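Local coordinates for protein phenazine-1-carboxylate N-methyltransferase (Pseudomonas aeruginosa, PDB 2IP2) that transfers a methyl group from S-adenosyl-L-methionine to phenazine-1-carboxylate, giving 5-methyl-phenazine-1-carboxylate on the way to the blue virulence pigment pyocyanin, at residues Leu155-Ile160 / Gly179-Ala184; Leu164-Arg169 / Gly234-Leu239. One frame throughout, in Å; residues are numbered along the deposited sequence.

Both contacts belong to the S-adenosyl-L-methionine-binding, Rossmann-like domain, on one face of its central sheet, with centres about 13 Å apart. Their segments alternate along the chain: 155-160 lies in helix 154-163; the loop 164-169 comes next; 179-184 starts helix 180-188; and last, 234-239 leads into strand 236-240, which lies beside strand 170-174 in the sheet. Contact 2 packs at the end of the sheet where these two strands begin, and contact 1 packs two helices nearer the end where they finish, the cofactor side of this fold. The two merge into one hydrophobic layer: Ile-160 CG2 lies 4.1 Å from Phe-166 CE1, and Leu-181 CD2 lies 4.0 Å from Leu-238 CB.

Contact 1 (Leu155-Ile160 / Gly179-Ala184); sequences LAFHEI and GELTKA
Two helices on the same face of a Rossmann-like methyltransferase sheet cross here at -43°, with 8.9 Å between the axes of the short segments. Helix 180-188 follows strand 170-174 through the glycine-rich loop characteristic of class I methyltransferases. Gly-179 closes that loop as the N-cap, and its carbonyl receives Lys-183 N. Its positive phi of 95° suits glycine, since a CB would press against the preceding carbonyl oxygen.

The main interaction is CH-pi. Phe-157 holds CG beside its backbone N (chi1 -72°) and sends its ring across to Leu-181, whose CB sits over the centre of one face, 3.9 Å from the centroid. Glu-180 CB meets the same ring at its edge, in plane. The flat, buried phenyl group thus lies against the first turn of the helix, and it also touches Arg-241, a predicted cofactor-binding residue.

Aliphatic packing extends the contact. Leu-181 turns CG anti to its own N, so that CD1 reaches Ile-160 CD1 at 3.8 Å, the two side chains crossing at about a right angle. Both residues also rest on Ile-271 of strand 267-272, an apolar setting that suits branched aliphatic side chains. One turn further on, Ala-184 has just a methyl group, small enough for its CB to approach Phe-157 CB to 3.9 Å.

Polar links lie at the periphery. The Glu-180 chain bends at chi2, and its carboxylate is held outside the apolar centre: OE2 accepts from Asn-209, and OE1 from Asn-154 at the start of the first helix, a second tie between the helices. The His-158 ring comes close to Ala-184, with ND1 3.7 Å from Ala-184 CB. A water bridges the pair, 2.9 Å from His-158 ND1 and donating to Ala-184 O at 2.7 Å.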
loop_
_atom_site.group_PDB
_atom_site.type_symbol
_atom_site.label_atom_id
_atom_site.label_comp_id
_atom_site.label_asym_id
_atom_site.label_seq_id
_atom_site.Cartn_x
_atom_site.Cartn_y
_atom_site.Cartn_z
ATOM N N LEU A 155 8.225 -13.442 -16.413
ATOM C CA LEU A 155 9.314 -12.472 -16.567
ATOM C C LEU A 155 10.658 -13.123 -16.223
ATOM O O LEU A 155 11.650 -12.939 -16.939
ATOM C CB LEU A 155 9.083 -11.215 -15.708
ATOM C CG LEU A 155 8.490 -9.964 -16.368
ATOM C CD1 LEU A 155 7.006 -10.108 -16.694
ATOM C CD2 LEU A 155 8.720 -8.717 -15.515
ATOM N N ALA A 156 10.692 -13.878 -15.134
ATOM C CA ALA A 156 11.940 -14.486 -14.691
ATOM C C ALA A 156 12.268 -15.662 -15.612
ATOM O O ALA A 156 13.421 -15.805 -16.056
ATOM C CB ALA A 156 11.845 -14.939 -13.254
ATOM N N PHE A 157 11.253 -16.478 -15.907
ATOM C CA PHE A 157 11.437 -17.676 -16.743
ATOM C C PHE A 157 11.995 -17.337 -18.122
ATOM O O PHE A 157 12.733 -18.133 -18.663
ATOM C CB PHE A 157 10.125 -18.454 -16.935
ATOM C CG PHE A 157 9.636 -19.194 -15.686
ATOM C CD1 PHE A 157 10.445 -19.353 -14.551
ATOM C CD2 PHE A 157 8.341 -19.724 -15.663
ATOM C CE1 PHE A 157 9.959 -20.053 -13.403
ATOM C CE2 PHE A 157 7.860 -20.416 -14.539
ATOM C CZ PHE A 157 8.670 -20.572 -13.404
ATOM N N HIS A 158 11.597 -16.199 -18.708
ATOM C CA HIS A 158 12.047 -15.843 -20.045
ATOM C C HIS A 158 13.516 -15.468 -20.050
ATOM O O HIS A 158 14.180 -15.588 -21.099
ATOM C CB HIS A 158 11.207 -14.716 -20.672
ATOM C CG HIS A 158 9.807 -15.129 -21.023
ATOM N ND1 HIS A 158 9.521 -16.273 -21.739
ATOM C CD2 HIS A 158 8.613 -14.546 -20.762
ATOM C CE1 HIS A 158 8.216 -16.379 -21.906
ATOM N NE2 HIS A 158 7.639 -15.350 -21.311
ATOM N N GLU A 159 14.023 -15.006 -18.901
ATOM C CA GLU A 159 15.478 -14.756 -18.748
ATOM C C GLU A 159 16.293 -16.021 -18.708
ATOM O O GLU A 159 17.448 -15.995 -19.105
ATOM C CB GLU A 159 15.835 -13.963 -17.495
ATOM C CG GLU A 159 15.817 -12.438 -17.687
ATOM C CD GLU A 159 16.751 -11.950 -18.785
ATOM O OE1 GLU A 159 18.016 -12.002 -18.652
ATOM O OE2 GLU A 159 16.192 -11.513 -19.808
ATOM N N ILE A 160 15.718 -17.115 -18.224
ATOM C CA ILE A 160 16.513 -18.336 -18.017
ATOM C C ILE A 160 17.250 -18.837 -19.292
ATOM O O ILE A 160 18.491 -19.013 -19.285
ATOM C CB ILE A 160 15.703 -19.432 -17.254
ATOM C CG1 ILE A 160 15.620 -19.023 -15.782
ATOM C CG2 ILE A 160 16.384 -20.807 -17.321
ATOM C CD1 ILE A 160 14.620 -19.782 -15.009
ATOM N N GLY A 179 3.653 -26.099 -16.336
ATOM C CA GLY A 179 4.666 -26.173 -17.384
ATOM C C GLY A 179 5.195 -24.887 -17.972
ATOM O O GLY A 179 5.781 -24.902 -19.059
ATOM N N GLU A 180 5.012 -23.753 -17.288
ATOM C CA GLU A 180 5.416 -22.478 -17.905
ATOM C C GLU A 180 6.912 -22.358 -18.168
ATOM O O GLU A 180 7.313 -21.757 -19.157
ATOM C CB GLU A 180 4.925 -21.276 -17.071
ATOM C CG GLU A 180 3.376 -21.145 -17.101
ATOM C CD GLU A 180 2.827 -20.758 -18.500
ATOM O OE1 GLU A 180 3.376 -19.841 -19.142
ATOM O OE2 GLU A 180 1.808 -21.318 -18.931
ATOM N N LEU A 181 7.728 -22.910 -17.268
ATOM C CA LEU A 181 9.190 -22.856 -17.433
ATOM C C LEU A 181 9.648 -23.656 -18.650
ATOM O O LEU A 181 10.408 -23.155 -19.519
ATOM C CB LEU A 181 9.902 -23.341 -16.160
ATOM C CG LEU A 181 11.426 -23.441 -16.172
ATOM C CD1 LEU A 181 12.133 -22.159 -16.730
ATOM C CD2 LEU A 181 11.961 -23.820 -14.763
ATOM N N THR A 182 9.135 -24.874 -18.750
ATOM C CA THR A 182 9.401 -25.710 -19.928
ATOM C C THR A 182 8.966 -24.975 -21.211
ATOM O O THR A 182 9.723 -24.913 -22.187
ATOM C CB THR A 182 8.667 -27.053 -19.783
ATOM O OG1 THR A 182 9.305 -27.807 -18.732
ATOM C CG2 THR A 182 8.733 -27.866 -21.075
ATOM N N LYS A 183 7.772 -24.384 -21.190
ATOM C CA LYS A 183 7.293 -23.696 -22.380
ATOM C C LYS A 183 8.156 -22.474 -22.743
ATOM O O LYS A 183 8.493 -22.310 -23.905
ATOM C CB LYS A 183 5.821 -23.326 -22.220
ATOM C CG LYS A 183 5.326 -22.289 -23.202
ATOM C CD LYS A 183 4.071 -21.674 -22.635
ATOM C CE LYS A 183 2.947 -22.696 -22.630
ATOM N NZ LYS A 183 2.043 -22.472 -23.813
ATOM N N ALA A 184 8.523 -21.643 -21.750
ATOM C CA ALA A 184 9.462 -20.531 -21.945
ATOM C C ALA A 184 10.774 -21.033 -22.597
ATOM O O ALA A 184 11.272 -20.452 -23.601
ATOM C CB ALA A 184 9.750 -19.815 -20.607
HETATM O O HOH W 1 10.855 -17.766 -23.790
#

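Contact 2 (Leu164-Arg169 / Gly234-Leu239)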
loop_
_atom_site.group_PDB
_atom_site.type_symbol
_atom_site.label_atom_id
_atom_site.label_comp_id
_atom_site.label_asym_id
_atom_site.label_seq_id
_atom_site.Cartn_x
_atom_site.Cartn_y
_atom_site.Cartn_z
ATOM N N LEU A 164 21.255 -19.301 -19.772
ATOM C CA LEU A 164 21.798 -20.633 -19.957
ATOM C C LEU A 164 21.650 -21.018 -21.409
ATOM O O LEU A 164 20.705 -20.600 -22.072
ATOM C CB LEU A 164 21.075 -21.667 -19.061
ATOM C CG LEU A 164 20.854 -21.393 -17.557
ATOM C CD1 LEU A 164 20.431 -22.648 -16.834
ATOM C CD2 LEU A 164 22.086 -20.896 -16.866
ATOM N N ASP A 165 22.574 -21.840 -21.905
ATOM C CA ASP A 165 22.518 -22.274 -23.272
ATOM C C ASP A 165 21.765 -23.622 -23.366
ATOM O O ASP A 165 22.253 -24.643 -22.923
ATOM C CB ASP A 165 23.974 -22.357 -23.827
ATOM C CG ASP A 165 24.048 -22.547 -25.362
ATOM O OD1 ASP A 165 23.028 -22.787 -26.061
ATOM O OD2 ASP A 165 25.196 -22.462 -25.877
ATOM N N PHE A 166 20.560 -23.619 -23.920
ATOM C CA PHE A 166 19.830 -24.867 -24.125
ATOM C C PHE A 166 19.998 -25.426 -25.535
ATOM O O PHE A 166 19.422 -26.465 -25.856
ATOM C CB PHE A 166 18.342 -24.701 -23.801
ATOM C CG PHE A 166 18.074 -24.534 -22.348
ATOM C CD1 PHE A 166 18.216 -23.278 -21.756
ATOM C CD2 PHE A 166 17.636 -25.615 -21.575
ATOM C CE1 PHE A 166 17.961 -23.093 -20.388
ATOM C CE2 PHE A 166 17.363 -25.450 -20.210
ATOM C CZ PHE A 166 17.513 -24.184 -19.612
ATOM N N ARG A 167 20.761 -24.727 -26.391
ATOM C CA ARG A 167 20.958 -25.213 -27.767
ATOM C C ARG A 167 21.612 -26.594 -27.714
ATOM O O ARG A 167 22.669 -26.799 -27.078
ATOM C CB ARG A 167 21.813 -24.262 -28.627
ATOM C CG ARG A 167 21.080 -23.055 -29.187
ATOM C CD ARG A 167 22.018 -22.017 -29.821
ATOM N NE ARG A 167 23.114 -21.709 -28.891
ATOM C CZ ARG A 167 24.317 -21.251 -29.233
ATOM N NH1 ARG A 167 24.617 -21.018 -30.513
ATOM N NH2 ARG A 167 25.219 -21.025 -28.280
ATOM N N GLY A 168 20.931 -27.547 -28.332
ATOM C CA GLY A 168 21.465 -28.894 -28.460
ATOM C C GLY A 168 21.205 -29.702 -27.221
ATOM O O GLY A 168 21.290 -30.916 -27.282
ATOM N N ARG A 169 20.862 -29.047 -26.107
ATOM C CA ARG A 169 20.854 -29.727 -24.816
ATOM C C ARG A 169 19.492 -30.284 -24.380
ATOM O O ARG A 169 18.457 -29.952 -24.946
ATOM C CB ARG A 169 21.523 -28.873 -23.722
ATOM C CG ARG A 169 23.030 -28.592 -23.986
ATOM C CD ARG A 169 23.507 -27.382 -23.183
ATOM N NE ARG A 169 24.862 -26.917 -23.524
ATOM C CZ ARG A 169 25.187 -26.200 -24.611
ATOM N NH1 ARG A 169 24.273 -25.844 -25.515
ATOM N NH2 ARG A 169 26.448 -25.844 -24.810
ATOM N N GLY A 234 19.923 -35.963 -18.239
ATOM C CA GLY A 234 19.626 -34.573 -18.550
ATOM C C GLY A 234 20.910 -33.782 -18.440
ATOM O O GLY A 234 21.719 -34.057 -17.575
ATOM N N ASP A 235 21.089 -32.810 -19.320
ATOM C CA ASP A 235 22.157 -31.802 -19.190
ATOM C C ASP A 235 21.823 -30.745 -18.129
ATOM O O ASP A 235 22.711 -30.287 -17.387
ATOM C CB ASP A 235 22.444 -31.124 -20.536
ATOM C CG ASP A 235 22.880 -32.135 -21.611
ATOM O OD1 ASP A 235 23.799 -32.946 -21.314
ATOM O OD2 ASP A 235 22.286 -32.108 -22.697
ATOM N N ILE A 236 20.545 -30.357 -18.075
ATOM C CA ILE A 236 20.127 -29.298 -17.135
ATOM C C ILE A 236 18.886 -29.794 -16.343
ATOM O O ILE A 236 17.867 -30.165 -16.960
ATOM C CB ILE A 236 19.803 -27.988 -17.891
ATOM C CG1 ILE A 236 21.047 -27.460 -18.610
ATOM C CG2 ILE A 236 19.271 -26.933 -16.890
ATOM C CD1 ILE A 236 20.774 -26.478 -19.737
ATOM N N TYR A 237 18.988 -29.800 -15.013
ATOM C CA TYR A 237 17.882 -30.185 -14.089
ATOM C C TYR A 237 17.394 -28.908 -13.408
ATOM O O TYR A 237 18.104 -28.325 -12.600
ATOM C CB TYR A 237 18.356 -31.184 -13.029
ATOM C CG TYR A 237 18.474 -32.560 -13.680
ATOM C CD1 TYR A 237 19.508 -32.834 -14.593
ATOM C CD2 TYR A 237 17.528 -33.558 -13.402
ATOM C CE1 TYR A 237 19.566 -34.102 -15.218
ATOM C CE2 TYR A 237 17.599 -34.813 -14.013
ATOM C CZ TYR A 237 18.620 -35.067 -14.920
ATOM O OH TYR A 237 18.661 -36.310 -15.558
ATOM N N LEU A 238 16.170 -28.522 -13.746
ATOM C CA LEU A 238 15.561 -27.257 -13.266
ATOM C C LEU A 238 14.718 -27.610 -12.072
ATOM O O LEU A 238 13.833 -28.480 -12.170
ATOM C CB LEU A 238 14.668 -26.743 -14.381
ATOM C CG LEU A 238 15.373 -26.467 -15.700
ATOM C CD1 LEU A 238 14.326 -26.516 -16.824
ATOM C CD2 LEU A 238 16.252 -25.223 -15.654
ATOM N N LEU A 239 14.988 -26.940 -10.942
ATOM C CA LEU A 239 14.298 -27.099 -9.676
ATOM C C LEU A 239 13.662 -25.735 -9.355
ATOM O O LEU A 239 14.285 -24.911 -8.708
ATOM C CB LEU A 239 15.318 -27.487 -8.550
ATOM C CG LEU A 239 15.589 -28.990 -8.357
ATOM C CD1 LEU A 239 15.903 -29.698 -9.684
ATOM C CD2 LEU A 239 16.712 -29.251 -7.303
HETATM O O HOH W 2 22.842 -32.171 -25.229
#
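Asp-165 gathers Arg-167 and Arg-169 into a salt-bridge network inside the loop 164-169, while no direct hydrogen bond crosses to 234-239. Asp-165 OD1 accepts from Arg-167 N at 3.0 Å, an Asx turn, and from Arg-167 NE as well. Arg-167 NH2 takes OD2 of Asp-165 at 2.8 Å, so the guanidinium grips side-on, with both oxygens met from above the carboxylate plane. Gly-168, with positive phi, fits the third position of the type II turn from Phe-166 to Arg-169. Thus shaped, the loop joins helix 154-163 to strand 170-174 of the Rossmann-like sheet, beside the parallel strand 236-240. Here Phe-166, buried and flat, receives Ile-236 CD1 over one face, 3.9 Å from the ring centroid and toward the rim, and Leu-238 CD2 at its edge. Beta-branched Ile-236 suits the strand, and its CG1-CD1 arm reaches the ring. On the outer side Arg-169 CB lies 3.5 Å from Asp-235 OD2. That oxygen accepts from the backbone N of Ser-170, and from a water at 2.6 Å that also donates to Gly-168 O at 2.9 Å.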